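Local coordinates for Hcp1 (Flavobacterium johnsoniae, PDB 6BDC), which probably forms the stacked hexameric rings of the type VI secretion tube and may chaperone effectors carried through it, at residues A[42-48]-A[105-111]. Residues are numbered along the deposited sequence; the frame is centred on the assembly and turned at random.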
ATOM      1  N   ILE A  42      -6.873  17.920 -15.473  1.00 80.43           N
ATOM      2  CA  ILE A  42      -5.641  17.421 -16.074  1.00 63.69           C
ATOM      3  C   ILE A  42      -4.528  17.496 -15.035  1.00 70.52           C
ATOM      4  O   ILE A  42      -4.362  18.528 -14.373  1.00 81.18           O
ATOM      5  CB  ILE A  42      -5.255  18.219 -17.334  1.00 67.28           C
ATOM      6  CG1 ILE A  42      -6.432  18.304 -18.306  1.00 70.08           C
ATOM      7  CG2 ILE A  42      -4.049  17.595 -18.009  1.00 67.07           C
ATOM      8  CD1 ILE A  42      -6.112  19.058 -19.577  1.00 77.44           C
HETATM    9  N   MSE A  43      -3.767  16.412 -14.900  1.00 70.26           N
HETATM   10  CA  MSE A  43      -2.657  16.346 -13.948  1.00 56.88           C
HETATM   11  C   MSE A  43      -1.323  16.250 -14.685  1.00 76.61           C
HETATM   12  O   MSE A  43      -1.159  15.396 -15.554  1.00 85.85           O
HETATM   13  CB  MSE A  43      -2.821  15.153 -13.011  1.00 82.63           C
HETATM   14  CG  MSE A  43      -4.134  14.406 -13.186  1.00 86.86           C
HETATM   15 SE   MSE A  43      -5.626  15.128 -12.163  0.72114.37          SE
HETATM   16  CE  MSE A  43      -5.694  13.770 -10.751  1.00 81.93           C
ATOM     17  N   ILE A  44      -0.375  17.126 -14.344  1.00 64.89           N
ATOM     18  CA  ILE A  44       0.893  17.228 -15.053  1.00 80.07           C
ATOM     19  C   ILE A  44       2.033  17.240 -14.042  1.00 88.51           C
ATOM     20  O   ILE A  44       1.890  17.739 -12.921  1.00 68.87           O
ATOM     21  CB  ILE A  44       0.951  18.492 -15.951  1.00 79.66           C
ATOM     22  CG1 ILE A  44      -0.280  18.585 -16.852  1.00 74.41           C
ATOM     23  CG2 ILE A  44       2.209  18.504 -16.807  1.00 89.40           C
ATOM     24  CD1 ILE A  44      -1.211  19.727 -16.507  1.00101.85           C
ATOM     25  N   GLU A  45       3.173  16.676 -14.447  1.00 81.76           N
ATOM     26  CA  GLU A  45       4.408  16.745 -13.678  1.00 70.36           C
ATOM     27  C   GLU A  45       5.513  17.275 -14.578  1.00 88.60           C
ATOM     28  O   GLU A  45       5.700  16.777 -15.691  1.00105.82           O
ATOM     29  CB  GLU A  45       4.796  15.382 -13.099  1.00 93.60           C
ATOM     30  CG  GLU A  45       6.046  15.427 -12.233  1.00 89.40           C
ATOM     31  CD  GLU A  45       6.241  14.164 -11.415  1.00100.48           C
ATOM     32  OE1 GLU A  45       5.374  13.265 -11.484  1.00 96.77           O
ATOM     33  OE2 GLU A  45       7.260  14.071 -10.697  1.00106.98           O
ATOM     34  N   VAL A  46       6.245  18.275 -14.091  1.00 99.59           N
ATOM     35  CA  VAL A  46       7.156  19.057 -14.917  1.00 89.23           C
ATOM     36  C   VAL A  46       8.520  19.150 -14.248  1.00 97.39           C
ATOM     37  O   VAL A  46       8.627  19.200 -13.019  1.00110.13           O
ATOM     38  CB  VAL A  46       6.581  20.470 -15.175  1.00 93.53           C
ATOM     39  CG1 VAL A  46       7.563  21.328 -15.941  1.00 97.41           C
ATOM     40  CG2 VAL A  46       5.265  20.373 -15.921  1.00104.37           C
ATOM     41  N   GLU A  47       9.571  19.158 -15.068  1.00 93.05           N
ATOM     42  CA  GLU A  47      10.897  19.513 -14.579  1.00101.38           C
ATOM     43  C   GLU A  47      10.922  20.998 -14.230  1.00108.97           C
ATOM     44  O   GLU A  47      10.550  21.845 -15.047  1.00118.85           O
ATOM     45  CB  GLU A  47      11.958  19.178 -15.628  1.00117.51           C
ATOM     46  CG  GLU A  47      13.061  18.250 -15.136  1.00121.99           C
ATOM     47  CD  GLU A  47      13.958  17.766 -16.263  1.00134.89           C
ATOM     48  OE1 GLU A  47      13.443  17.566 -17.384  1.00141.37           O
ATOM     49  OE2 GLU A  47      15.175  17.587 -16.033  1.00138.31           O
ATOM     50  N   SER A  48      11.368  21.315 -13.014  1.00118.06           N
ATOM     51  CA  SER A  48      11.063  22.619 -12.431  1.00114.08           C
ATOM     52  C   SER A  48      11.837  23.759 -13.079  1.00103.93           C
ATOM     53  O   SER A  48      11.353  24.897 -13.089  1.00106.38           O
ATOM     54  CB  SER A  48      11.328  22.589 -10.927  1.00102.58           C
ATOM     55  OG  SER A  48      10.300  21.895 -10.256  1.00108.22           O
ATOM     56  N   LEU A 105      14.050  17.587  -9.032  1.00107.45           N
ATOM     57  CA  LEU A 105      13.173  18.707  -8.751  1.00115.22           C
ATOM     58  C   LEU A 105      12.038  18.767  -9.726  1.00105.63           C
ATOM     59  O   LEU A 105      12.241  19.085 -10.879  1.00117.86           O
ATOM     60  CB  LEU A 105      13.955  20.001  -8.803  1.00111.30           C
ATOM     61  CG  LEU A 105      13.275  21.207  -8.184  1.00110.86           C
ATOM     62  CD1 LEU A 105      12.532  20.812  -6.932  1.00100.86           C
ATOM     63  CD2 LEU A 105      14.330  22.226  -7.833  1.00125.54           C
ATOM     64  N   THR A 106      10.824  18.520  -9.252  1.00 97.93           N
ATOM     65  CA  THR A 106       9.691  18.466 -10.165  1.00 94.48           C
ATOM     66  C   THR A 106       8.537  19.290  -9.611  1.00101.81           C
ATOM     67  O   THR A 106       8.432  19.526  -8.404  1.00107.27           O
ATOM     68  CB  THR A 106       9.206  17.027 -10.407  1.00 89.09           C
ATOM     69  OG1 THR A 106       8.664  16.490  -9.193  1.00100.90           O
ATOM     70  CG2 THR A 106      10.349  16.142 -10.885  1.00 91.12           C
ATOM     71  N   GLU A 107       7.657  19.708 -10.519  1.00 84.38           N
ATOM     72  CA  GLU A 107       6.414  20.388 -10.181  1.00 82.28           C
ATOM     73  C   GLU A 107       5.240  19.512 -10.593  1.00 80.45           C
ATOM     74  O   GLU A 107       5.176  19.058 -11.739  1.00 84.42           O
ATOM     75  CB  GLU A 107       6.319  21.744 -10.882  1.00 85.32           C
ATOM     76  CG  GLU A 107       7.173  22.841 -10.275  1.00108.05           C
ATOM     77  CD  GLU A 107       7.154  24.110 -11.105  1.00 95.82           C
ATOM     78  OE1 GLU A 107       7.843  24.151 -12.144  1.00104.93           O
ATOM     79  OE2 GLU A 107       6.434  25.059 -10.731  1.00 91.58           O
ATOM     80  N   THR A 108       4.310  19.286  -9.666  1.00 73.78           N
ATOM     81  CA  THR A 108       3.129  18.468  -9.919  1.00 75.79           C
ATOM     82  C   THR A 108       1.891  19.283  -9.580  1.00 80.20           C
ATOM     83  O   THR A 108       1.724  19.715  -8.436  1.00 70.13           O
ATOM     84  CB  THR A 108       3.156  17.178  -9.100  1.00 75.64           C
ATOM     85  OG1 THR A 108       4.204  16.329  -9.583  1.00 85.97           O
ATOM     86  CG2 THR A 108       1.823  16.449  -9.214  1.00 65.47           C
ATOM     87  N   PHE A 109       1.020  19.483 -10.566  1.00 70.63           N
ATOM     88  CA  PHE A 109      -0.118  20.371 -10.386  1.00 73.99           C
ATOM     89  C   PHE A 109      -1.313  19.830 -11.154  1.00 71.40           C
ATOM     90  O   PHE A 109      -1.178  18.988 -12.045  1.00 70.85           O
ATOM     91  CB  PHE A 109       0.210  21.803 -10.838  1.00 90.24           C
ATOM     92  CG  PHE A 109       0.652  21.905 -12.271  1.00 75.93           C
ATOM     93  CD1 PHE A 109      -0.244  22.262 -13.266  1.00 90.18           C
ATOM     94  CD2 PHE A 109       1.965  21.645 -12.624  1.00 78.23           C
ATOM     95  CE1 PHE A 109       0.165  22.359 -14.587  1.00 80.97           C
ATOM     96  CE2 PHE A 109       2.380  21.737 -13.940  1.00 86.26           C
ATOM     97  CZ  PHE A 109       1.479  22.095 -14.922  1.00 85.30           C
HETATM   98  N   MSE A 110      -2.490  20.331 -10.792  1.00 72.16           N
HETATM   99  CA  MSE A 110      -3.722  19.958 -11.469  1.00 76.98           C
HETATM  100  C   MSE A 110      -4.548  21.196 -11.831  1.00 99.16           C
HETATM  101  O   MSE A 110      -4.822  22.056 -10.985  1.00 73.29           O
HETATM  102  CB  MSE A 110      -4.532  18.991 -10.603  1.00 78.51           C
HETATM  103  CG  MSE A 110      -6.046  19.209 -10.599  1.00 89.91           C
HETATM  104 SE   MSE A 110      -7.004  17.628  -9.967  1.00 93.51          SE
HETATM  105  CE  MSE A 110      -8.443  18.509  -8.969  1.00 91.36           C
ATOM    106  N   ILE A 111      -4.927  21.284 -13.107  1.00 81.08           N
ATOM    107  CA  ILE A 111      -5.729  22.388 -13.618  1.00 85.19           C
ATOM    108  C   ILE A 111      -7.111  21.867 -13.971  1.00 77.52           C
ATOM    109  O   ILE A 111      -7.289  20.696 -14.323  1.00 96.21           O
ATOM    110  CB  ILE A 111      -5.076  23.071 -14.838  1.00 91.74           C
ATOM    111  CG1 ILE A 111      -4.781  22.054 -15.942  1.00 78.11           C
ATOM    112  CG2 ILE A 111      -3.812  23.803 -14.423  1.00 79.43           C
ATOM    113  CD1 ILE A 111      -4.168  22.668 -17.187  1.00 83.69           C
TER
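Ile44 lies over one face of the Phe109 ring, its CB 4.2 Å from the ring centroid and 28° off the normal, a CH-pi contact at the middle of two antiparallel strands, 42-47 and 105-111. The Ile44 CD1 methyl reaches Phe109 CE1 at 3.5 Å, while Val46 CG2 meets the ring edge near its plane, 3.8 Å from Phe109 CE2. Phe109 takes the rotamer with CG between its backbone N and carbonyl carbon (chi1 58°), which brings the ring across to Ile44. Ile42 and Ile111 continue this buried face, where Leu54 and Trp57 of helix 53-60 pack on Phe109 and Ile111 respectively. Glu107 shares the same face but sends OE2 to Tyr93 OH, giving its buried carboxylate a polar partner. Pairs of backbone hydrogen bonds join Ile42 to Ile111, Ile44 to Phe109 and Val46 to Glu107. A further one from Ser48 N to Leu105 O, 3.2 Å long, extends the pairing just past strand 42-47, and Ser48 OG is hydrogen-bonded to Glu95 OE2. The other face is looser and turns partly to solvent, with Met43 and Glu47 exposed but Thr106 buried. There the selenomethionines Met43 and Met110 run side by side, their SE atoms 3.6 Å apart. Extended Glu45, with CG anti to its backbone N (chi1 -177°), carries OE2 over to Thr106 OG1; the hydroxyl donates a 3.2 Å hydrogen bond to the anti side of Glu45 OE2, from somewhat out of the carboxylate plane. Strands 12-24 and 88-98 flank the pair, and Leu105 packs on Phe71 of a neighbouring subunit. One largely apolar, buried face against helix 53-60 and one mixed face fit the wall of the antiparallel beta-barrel of the Hcp (TssD) fold, here in a six-chain assembly.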